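Local coordinates for protein beta 1-3 glucanase (Clostridium beijerinckii NCIMB 8052, PDB 5H4E) that probably hydrolyses beta-1,3-glucosidic linkages in beta-1,3-glucans, as a member of glycoside hydrolase family 64, at residues T71-C79 against Y98-V109; A87-A95 against M141-W149. All coordinates share one frame; numbering follows the deposited sequence.

Contact 1 of 2, residues T71-C79 against Y98-V109; sequences TFNYSNYFC and YISYGKPLYIKV
Phe72 touches Lys108 through its CB, which lies beside the lysine nitrogen. Lys108 NZ donates to Asn73 O at 3.1 Å, in the carbonyl plane. The lysine chain starts with CG anti to its own N (chi1 -173°) and bends at chi2. This carries it across Tyr74 at about a right angle. The side-chain amide of Asn73 bonds to Thr64 and Asp58. Tyr74 turns one ring face to Tyr106, whose CB lies 3.7 Å from Tyr74 CG in a CH-pi contact over the ring. Lys108 N sits at the ring edge, in plane. This end of the 63-67/70-74 hairpin is thereby joined to the loop that leaves strand 95-101 of the large antiparallel sheet and enters strand 108-111. Ser75 holds that loop chiefly through its side chain. Its OG donates to Ile107 O at 2.6 Å, tilted 28° from the carbonyl plane, and Ser75 N adds a weak bond to that oxygen. A water donates to Ser75 O and Leu105 O and accepts from Ile107 N. Tyr77 OH, hydrogen-bonded to Asp56, lies 3.3 Å from Val109 CG2. Phe78 packs its CG 3.7 Å from Pro104 CB and its CZ 3.5 Å from Leu105 CB. Tyr98 CB and Ile107 CD1 also meet the end of that ring. Leu105 N, buried without a polar partner, lies over one ring face.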
loop_
_atom_site.group_PDB
_atom_site.type_symbol
_atom_site.label_atom_id
_atom_site.label_comp_id
_atom_site.label_asym_id
_atom_site.label_seq_id
_atom_site.Cartn_x
_atom_site.Cartn_y
_atom_site.Cartn_z
ATOM N N THR A 71 -13.364 26.742 -2.772
ATOM C CA THR A 71 -12.396 27.035 -1.712
ATOM C C THR A 71 -12.791 26.313 -0.408
ATOM O O THR A 71 -13.943 26.399 0.029
ATOM C CB THR A 71 -12.294 28.555 -1.473
ATOM O OG1 THR A 71 -11.859 29.188 -2.679
ATOM C CG2 THR A 71 -11.313 28.892 -0.342
ATOM N N PHE A 72 -11.847 25.591 0.204
ATOM C CA PHE A 72 -12.159 24.812 1.404
ATOM C C PHE A 72 -11.100 24.913 2.506
ATOM O O PHE A 72 -9.940 25.241 2.244
ATOM C CB PHE A 72 -12.353 23.335 1.044
ATOM C CG PHE A 72 -13.061 23.109 -0.263
ATOM C CD1 PHE A 72 -14.447 23.044 -0.317
ATOM C CD2 PHE A 72 -12.337 22.941 -1.439
ATOM C CE1 PHE A 72 -15.109 22.827 -1.524
ATOM C CE2 PHE A 72 -12.991 22.723 -2.651
ATOM C CZ PHE A 72 -14.381 22.666 -2.691
ATOM N N ASN A 73 -11.519 24.611 3.737
ATOM C CA ASN A 73 -10.629 24.526 4.900
ATOM C C ASN A 73 -10.304 23.076 5.258
ATOM O O ASN A 73 -11.174 22.206 5.198
ATOM C CB ASN A 73 -11.255 25.199 6.129
ATOM C CG ASN A 73 -11.290 26.716 6.026
ATOM O OD1 ASN A 73 -10.654 27.314 5.157
ATOM N ND2 ASN A 73 -12.018 27.348 6.944
ATOM N N TYR A 74 -9.066 22.815 5.668
ATOM C CA TYR A 74 -8.677 21.448 6.018
ATOM C C TYR A 74 -7.991 21.394 7.361
ATOM O O TYR A 74 -7.376 22.367 7.783
ATOM C CB TYR A 74 -7.747 20.862 4.957
ATOM C CG TYR A 74 -8.315 20.897 3.559
ATOM C CD1 TYR A 74 -8.234 22.053 2.785
ATOM C CD2 TYR A 74 -8.919 19.771 3.006
ATOM C CE1 TYR A 74 -8.745 22.094 1.499
ATOM C CE2 TYR A 74 -9.434 19.802 1.719
ATOM C CZ TYR A 74 -9.346 20.971 0.973
ATOM O OH TYR A 74 -9.859 21.006 -0.305
ATOM N N SER A 75 -8.079 20.242 8.020
ATOM C CA SER A 75 -7.360 20.012 9.267
ATOM C C SER A 75 -5.867 20.235 9.075
ATOM O O SER A 75 -5.377 20.368 7.950
ATOM C CB SER A 75 -7.595 18.598 9.769
ATOM O OG SER A 75 -7.044 17.660 8.855
ATOM N N ASN A 76 -5.136 20.278 10.175
ATOM C CA ASN A 76 -3.705 20.471 10.079
ATOM C C ASN A 76 -3.030 19.660 11.163
ATOM O O ASN A 76 -2.712 20.165 12.245
ATOM C CB ASN A 76 -3.338 21.945 10.180
ATOM C CG ASN A 76 -1.880 22.199 9.848
ATOM O OD1 ASN A 76 -1.146 21.281 9.468
ATOM N ND2 ASN A 76 -1.449 23.448 9.990
ATOM N N TYR A 77 -2.840 18.380 10.867
ATOM C CA TYR A 77 -2.241 17.465 11.814
ATOM C C TYR A 77 -0.741 17.338 11.588
ATOM O O TYR A 77 -0.086 16.513 12.226
ATOM C CB TYR A 77 -2.896 16.091 11.705
ATOM C CG TYR A 77 -4.386 16.038 11.997
ATOM C CD1 TYR A 77 -4.986 16.906 12.908
ATOM C CD2 TYR A 77 -5.183 15.091 11.374
ATOM C CE1 TYR A 77 -6.358 16.829 13.174
ATOM C CE2 TYR A 77 -6.521 14.995 11.636
ATOM C CZ TYR A 77 -7.113 15.865 12.531
ATOM O OH TYR A 77 -8.465 15.734 12.764
ATOM N N PHE A 78 -0.204 18.160 10.685
ATOM C CA PHE A 78 1.182 18.030 10.244
ATOM C C PHE A 78 2.170 18.799 11.097
ATOM O O PHE A 78 1.822 19.800 11.731
ATOM C CB PHE A 78 1.301 18.471 8.779
ATOM C CG PHE A 78 0.809 17.434 7.822
ATOM C CD1 PHE A 78 1.695 16.530 7.248
ATOM C CD2 PHE A 78 -0.542 17.304 7.557
ATOM C CE1 PHE A 78 1.236 15.540 6.384
ATOM C CE2 PHE A 78 -0.998 16.322 6.694
ATOM C CZ PHE A 78 -0.105 15.438 6.114
ATOM N N CYS A 79 3.406 18.308 11.095
ATOM C CA CYS A 79 4.512 18.889 11.852
ATOM C C CYS A 79 5.767 18.949 10.981
ATOM O O CYS A 79 6.078 17.983 10.288
ATOM C CB CYS A 79 4.771 18.065 13.122
ATOM S SG CYS A 79 6.184 18.602 14.138
ATOM N N TYR A 98 1.908 10.039 6.889
ATOM C CA TYR A 98 2.108 10.800 5.657
ATOM C C TYR A 98 3.320 11.704 5.817
ATOM O O TYR A 98 3.440 12.400 6.816
ATOM C CB TYR A 98 0.881 11.672 5.320
ATOM C CG TYR A 98 -0.359 10.916 4.907
ATOM C CD1 TYR A 98 -0.567 10.560 3.580
ATOM C CD2 TYR A 98 -1.343 10.599 5.835
ATOM C CE1 TYR A 98 -1.703 9.886 3.193
ATOM C CE2 TYR A 98 -2.485 9.918 5.459
ATOM C CZ TYR A 98 -2.660 9.570 4.129
ATOM O OH TYR A 98 -3.793 8.896 3.736
ATOM N N ILE A 99 4.207 11.695 4.828
ATOM C CA ILE A 99 5.377 12.550 4.843
ATOM C C ILE A 99 5.420 13.296 3.516
ATOM O O ILE A 99 5.564 12.673 2.463
ATOM C CB ILE A 99 6.674 11.747 5.066
ATOM C CG1 ILE A 99 6.596 11.008 6.409
ATOM C CG2 ILE A 99 7.907 12.688 5.045
ATOM C CD1 ILE A 99 7.709 10.013 6.630
ATOM N N SER A 100 5.269 14.620 3.563
ATOM C CA SER A 100 5.222 15.412 2.334
ATOM C C SER A 100 6.371 16.407 2.278
ATOM O O SER A 100 6.953 16.763 3.301
ATOM C CB SER A 100 3.883 16.144 2.195
ATOM O OG SER A 100 3.656 17.016 3.290
ATOM N N TYR A 101 6.705 16.822 1.062
ATOM C CA TYR A 101 7.790 17.757 0.821
ATOM C C TYR A 101 7.210 19.117 0.416
ATOM O O TYR A 101 6.220 19.171 -0.325
ATOM C CB TYR A 101 8.702 17.230 -0.291
ATOM C CG TYR A 101 9.535 15.998 0.014
ATOM C CD1 TYR A 101 9.784 15.578 1.322
ATOM C CD2 TYR A 101 10.122 15.279 -1.028
ATOM C CE1 TYR A 101 10.578 14.460 1.572
ATOM C CE2 TYR A 101 10.904 14.175 -0.793
ATOM C CZ TYR A 101 11.138 13.770 0.498
ATOM O OH TYR A 101 11.932 12.657 0.690
ATOM N N GLY A 102 7.815 20.208 0.883
ATOM C CA GLY A 102 7.442 21.537 0.418
ATOM C C GLY A 102 6.254 22.157 1.131
ATOM O O GLY A 102 6.280 23.330 1.502
ATOM N N LYS A 103 5.198 21.373 1.307
ATOM C CA LYS A 103 4.021 21.826 2.033
ATOM C C LYS A 103 3.312 20.617 2.616
ATOM O O LYS A 103 3.523 19.491 2.156
ATOM C CB LYS A 103 3.075 22.623 1.123
ATOM C CG LYS A 103 2.713 21.904 -0.156
ATOM C CD LYS A 103 1.329 22.310 -0.660
ATOM C CE LYS A 103 1.288 23.713 -1.216
ATOM N NZ LYS A 103 -0.097 24.103 -1.647
ATOM N N PRO A 104 2.491 20.829 3.651
ATOM C CA PRO A 104 1.748 19.698 4.198
ATOM C C PRO A 104 0.612 19.292 3.273
ATOM O O PRO A 104 0.213 20.056 2.394
ATOM C CB PRO A 104 1.208 20.246 5.525
ATOM C CG PRO A 104 1.072 21.704 5.267
ATOM C CD PRO A 104 2.256 22.062 4.426
ATOM N N LEU A 105 0.086 18.096 3.486
ATOM C CA LEU A 105 -1.064 17.630 2.727
ATOM C C LEU A 105 -2.326 18.297 3.249
ATOM O O LEU A 105 -2.361 18.775 4.392
ATOM C CB LEU A 105 -1.180 16.107 2.814
ATOM C CG LEU A 105 0.012 15.358 2.213
ATOM C CD1 LEU A 105 -0.175 13.864 2.328
ATOM C CD2 LEU A 105 0.129 15.766 0.756
ATOM N N TYR A 106 -3.345 18.361 2.401
ATOM C CA TYR A 106 -4.656 18.860 2.810
ATOM C C TYR A 106 -5.594 17.699 3.126
ATOM O O TYR A 106 -6.135 17.063 2.213
ATOM C CB TYR A 106 -5.277 19.724 1.719
ATOM C CG TYR A 106 -4.473 20.926 1.308
ATOM C CD1 TYR A 106 -4.578 22.135 1.994
ATOM C CD2 TYR A 106 -3.628 20.869 0.211
ATOM C CE1 TYR A 106 -3.849 23.242 1.610
ATOM C CE2 TYR A 106 -2.893 21.972 -0.185
ATOM C CZ TYR A 106 -3.013 23.160 0.514
ATOM O OH TYR A 106 -2.280 24.250 0.111
ATOM N N ILE A 107 -5.779 17.420 4.414
ATOM C CA ILE A 107 -6.627 16.318 4.844
ATOM C C ILE A 107 -7.967 16.826 5.389
ATOM O O ILE A 107 -8.002 17.543 6.391
ATOM C CB ILE A 107 -5.914 15.467 5.922
ATOM C CG1 ILE A 107 -4.674 14.784 5.316
ATOM C CG2 ILE A 107 -6.874 14.472 6.533
ATOM C CD1 ILE A 107 -3.846 13.996 6.319
ATOM N N LYS A 108 -9.057 16.452 4.722
ATOM C CA LYS A 108 -10.413 16.835 5.133
ATOM C C LYS A 108 -11.025 15.842 6.128
ATOM O O LYS A 108 -11.237 14.676 5.790
ATOM C CB LYS A 108 -11.320 16.947 3.901
ATOM C CG LYS A 108 -12.721 17.514 4.155
ATOM C CD LYS A 108 -12.668 19.015 4.379
ATOM C CE LYS A 108 -14.032 19.669 4.181
ATOM N NZ LYS A 108 -13.892 21.162 4.135
ATOM N N VAL A 109 -11.325 16.297 7.344
ATOM C CA VAL A 109 -12.018 15.436 8.305
ATOM C C VAL A 109 -13.510 15.433 7.975
ATOM O O VAL A 109 -14.063 16.461 7.584
ATOM C CB VAL A 109 -11.807 15.891 9.777
ATOM C CG1 VAL A 109 -12.488 14.909 10.744
ATOM C CG2 VAL A 109 -10.326 16.014 10.099
HETATM O O HOH W 1 -4.283 18.494 6.311
#

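Contact 2 of 2, residues A87-A95 against M141-W149; sequences AYIPKIIGA and MAWTNDGLW
Ile92 and Trp143 form an antiparallel hydrogen-bonded pair, and Ala95 and Met141 form the next, with a beta bulge between them. Ile93 and Gly94 stand opposite the single residue Ala142. The chain turns a corner there, and Gly94 takes a positive phi (49°). The methyl of Ala142 fits against the bend, with CB 4.2 Å from Ile93 CA. Ile92, Ala95, Met141 and Trp143 project on one face of the sheet. The largest bump is the Trp143 indole. Its CG is anti to N (chi1 -176°), and its six-membered ring fits against the backbone of Ile89 and Pro90. Trp143 CZ3 lies 3.4 Å from Ile89 O, which is at the ring edge. Lys91 lays its aliphatic chain over one indole face, crossing at about a right angle. Lys91 CD is 3.5 Å from the centroid of the Trp143 five-membered ring, a CH-pi contact. Leu148 CD1, from the other arm of the 136-144/147-151 hairpin, lies over the opposite face. On the outer side, the methyls Ile93 CG2 and Thr144 CG2 meet at 4.0 Å. Farther in, Ile89 CD1 reaches both Met141 SD, at 4.3 Å, and Leu148 CD1, at 4.2 Å.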
loop_
_atom_site.group_PDB
_atom_site.type_symbol
_atom_site.label_atom_id
_atom_site.label_comp_id
_atom_site.label_asym_id
_atom_site.label_seq_id
_atom_site.Cartn_x
_atom_site.Cartn_y
_atom_site.Cartn_z
ATOM N N ALA A 87 8.441 10.850 15.597
ATOM C CA ALA A 87 7.141 10.633 16.210
ATOM C C ALA A 87 7.205 9.501 17.237
ATOM O O ALA A 87 7.979 8.550 17.075
ATOM C CB ALA A 87 6.112 10.315 15.142
ATOM N N TYR A 88 6.416 9.615 18.300
ATOM C CA TYR A 88 6.173 8.481 19.200
ATOM C C TYR A 88 4.841 7.855 18.852
ATOM O O TYR A 88 3.876 8.579 18.647
ATOM C CB TYR A 88 6.140 8.912 20.668
ATOM C CG TYR A 88 7.385 9.581 21.184
ATOM C CD1 TYR A 88 8.541 8.844 21.419
ATOM C CD2 TYR A 88 7.395 10.942 21.478
ATOM C CE1 TYR A 88 9.678 9.440 21.918
ATOM C CE2 TYR A 88 8.533 11.554 21.976
ATOM C CZ TYR A 88 9.667 10.793 22.197
ATOM O OH TYR A 88 10.807 11.373 22.681
ATOM N N ILE A 89 4.766 6.525 18.776
ATOM C CA ILE A 89 3.450 5.883 18.696
ATOM C C ILE A 89 3.247 4.903 19.837
ATOM O O ILE A 89 4.200 4.244 20.283
ATOM C CB ILE A 89 3.206 5.123 17.343
ATOM C CG1 ILE A 89 4.301 4.098 17.083
ATOM C CG2 ILE A 89 3.113 6.095 16.181
ATOM C CD1 ILE A 89 3.887 3.035 16.079
ATOM N N PRO A 90 2.001 4.824 20.330
ATOM C CA PRO A 90 1.557 3.774 21.240
ATOM C C PRO A 90 0.961 2.669 20.390
ATOM O O PRO A 90 1.046 2.789 19.166
ATOM C CB PRO A 90 0.494 4.477 22.076
ATOM C CG PRO A 90 -0.183 5.350 21.061
ATOM C CD PRO A 90 0.922 5.804 20.087
ATOM N N LYS A 91 0.385 1.632 20.995
ATOM C CA LYS A 91 -0.388 0.650 20.233
ATOM C C LYS A 91 -1.386 1.410 19.355
ATOM O O LYS A 91 -1.963 2.407 19.797
ATOM C CB LYS A 91 -1.120 -0.321 21.159
ATOM C CG LYS A 91 -0.220 -1.181 22.034
ATOM C CD LYS A 91 0.470 -2.251 21.239
ATOM C CE LYS A 91 1.235 -3.216 22.160
ATOM N NZ LYS A 91 0.342 -3.859 23.173
ATOM N N ILE A 92 -1.552 0.964 18.111
ATOM C CA ILE A 92 -2.371 1.698 17.147
ATOM C C ILE A 92 -2.671 0.797 15.954
ATOM O O ILE A 92 -1.876 -0.080 15.612
ATOM C CB ILE A 92 -1.661 3.010 16.680
ATOM C CG1 ILE A 92 -2.615 3.923 15.896
ATOM C CG2 ILE A 92 -0.403 2.696 15.872
ATOM C CD1 ILE A 92 -2.021 5.309 15.603
ATOM N N ILE A 93 -3.824 0.997 15.328
ATOM C CA ILE A 93 -4.184 0.188 14.167
ATOM C C ILE A 93 -4.530 1.029 12.937
ATOM O O ILE A 93 -4.876 2.208 13.055
ATOM C CB ILE A 93 -5.360 -0.743 14.494
ATOM C CG1 ILE A 93 -6.580 0.057 14.927
ATOM C CG2 ILE A 93 -4.971 -1.711 15.602
ATOM C CD1 ILE A 93 -7.716 -0.828 15.396
ATOM N N GLY A 94 -4.416 0.403 11.765
ATOM C CA GLY A 94 -4.744 1.030 10.494
ATOM C C GLY A 94 -4.119 2.402 10.322
ATOM O O GLY A 94 -4.764 3.333 9.843
ATOM N N ALA A 95 -2.860 2.538 10.724
ATOM C CA ALA A 95 -2.229 3.860 10.767
ATOM C C ALA A 95 -1.447 4.170 9.498
ATOM O O ALA A 95 -0.919 3.258 8.841
ATOM C CB ALA A 95 -1.311 3.968 11.995
ATOM N N MET A 141 1.347 1.273 9.069
ATOM C CA MET A 141 1.795 0.523 10.244
ATOM C C MET A 141 0.663 0.165 11.185
ATOM O O MET A 141 -0.389 0.802 11.191
ATOM C CB MET A 141 2.859 1.303 11.014
ATOM C CG MET A 141 2.301 2.329 11.948
ATOM S SD MET A 141 3.324 3.799 11.876
ATOM C CE MET A 141 2.726 4.410 10.315
ATOM N N ALA A 142 0.884 -0.891 11.957
ATOM C CA ALA A 142 -0.023 -1.244 13.043
ATOM C C ALA A 142 0.798 -1.898 14.140
ATOM O O ALA A 142 1.710 -2.679 13.863
ATOM C CB ALA A 142 -1.122 -2.164 12.564
ATOM N N TRP A 143 0.492 -1.547 15.381
ATOM C CA TRP A 143 1.168 -2.137 16.515
ATOM C C TRP A 143 0.083 -2.742 17.383
ATOM O O TRP A 143 -0.731 -2.020 17.962
ATOM C CB TRP A 143 1.986 -1.093 17.267
ATOM C CG TRP A 143 2.793 -1.633 18.411
ATOM C CD1 TRP A 143 3.121 -2.939 18.660
ATOM C CD2 TRP A 143 3.363 -0.865 19.469
ATOM N NE1 TRP A 143 3.866 -3.027 19.818
ATOM C CE2 TRP A 143 4.025 -1.764 20.333
ATOM C CE3 TRP A 143 3.371 0.499 19.775
ATOM C CZ2 TRP A 143 4.700 -1.336 21.472
ATOM C CZ3 TRP A 143 4.032 0.919 20.905
ATOM C CH2 TRP A 143 4.686 0.006 21.745
ATOM N N THR A 144 0.055 -4.069 17.438
ATOM C CA THR A 144 -1.015 -4.782 18.120
ATOM C C THR A 144 -0.459 -5.697 19.189
ATOM O O THR A 144 0.733 -5.658 19.495
ATOM C CB THR A 144 -1.832 -5.618 17.136
ATOM O OG1 THR A 144 -1.003 -6.664 16.616
ATOM C CG2 THR A 144 -2.323 -4.746 15.978
ATOM N N ASN A 145 -1.326 -6.541 19.736
ATOM C CA ASN A 145 -0.918 -7.538 20.717
ATOM C C ASN A 145 0.147 -8.504 20.178
ATOM O O ASN A 145 0.872 -9.142 20.942
ATOM C CB ASN A 145 -2.141 -8.331 21.186
ATOM C CG ASN A 145 -1.792 -9.372 22.226
ATOM O OD1 ASN A 145 -1.073 -9.082 23.189
ATOM N ND2 ASN A 145 -2.290 -10.599 22.035
ATOM N N ASP A 146 0.240 -8.589 18.855
ATOM C CA ASP A 146 1.123 -9.544 18.198
ATOM C C ASP A 146 2.385 -8.918 17.604
ATOM O O ASP A 146 3.135 -9.589 16.895
ATOM C CB ASP A 146 0.347 -10.281 17.111
ATOM C CG ASP A 146 -0.853 -11.022 17.667
ATOM O OD1 ASP A 146 -0.749 -11.538 18.804
ATOM O OD2 ASP A 146 -1.893 -11.086 16.975
ATOM N N GLY A 147 2.631 -7.646 17.905
ATOM C CA GLY A 147 3.836 -6.980 17.438
ATOM C C GLY A 147 3.527 -5.826 16.499
ATOM O O GLY A 147 2.376 -5.414 16.358
ATOM N N LEU A 148 4.559 -5.320 15.842
ATOM C CA LEU A 148 4.425 -4.158 14.969
ATOM C C LEU A 148 4.701 -4.558 13.525
ATOM O O LEU A 148 5.643 -5.299 13.257
ATOM C CB LEU A 148 5.380 -3.050 15.418
ATOM C CG LEU A 148 5.401 -1.694 14.705
ATOM C CD1 LEU A 148 5.893 -0.654 15.695
ATOM C CD2 LEU A 148 6.311 -1.739 13.506
ATOM N N TRP A 149 3.870 -4.062 12.609
ATOM C CA TRP A 149 4.091 -4.204 11.170
ATOM C C TRP A 149 4.261 -2.812 10.614
ATOM O O TRP A 149 3.497 -1.930 10.967
ATOM C CB TRP A 149 2.904 -4.871 10.462
ATOM C CG TRP A 149 2.736 -6.334 10.698
ATOM C CD1 TRP A 149 2.989 -7.350 9.806
ATOM C CD2 TRP A 149 2.252 -6.959 11.890
ATOM N NE1 TRP A 149 2.699 -8.562 10.380
ATOM C CE2 TRP A 149 2.249 -8.353 11.658
ATOM C CE3 TRP A 149 1.830 -6.479 13.134
ATOM C CZ2 TRP A 149 1.833 -9.270 12.625
ATOM C CZ3 TRP A 149 1.423 -7.397 14.098
ATOM C CH2 TRP A 149 1.425 -8.776 13.833
#

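Both contacts are partly buried, and their centres are about 22 Å apart. Contact 2 is the nearer to the centre of the chain. They reach the same antiparallel sheet, in which strands 95-101 and 136-144 are neighbours. Contact 2 pairs strands directly, through four backbone hydrogen bonds on either side of a bulge. Contact 1 fastens a small hairpin and its following loop to the end of strand 95-101 and the connection that follows it, and relies on serine and lysine side chains, a water and aromatic rings. After the corner at Ile93 and Gly94, segment 87-95 leads into strand 95-101, which links the two regions. Two of the touching residues of contact 2, Lys91 and Gly94, are exposed. None of contact 1 is.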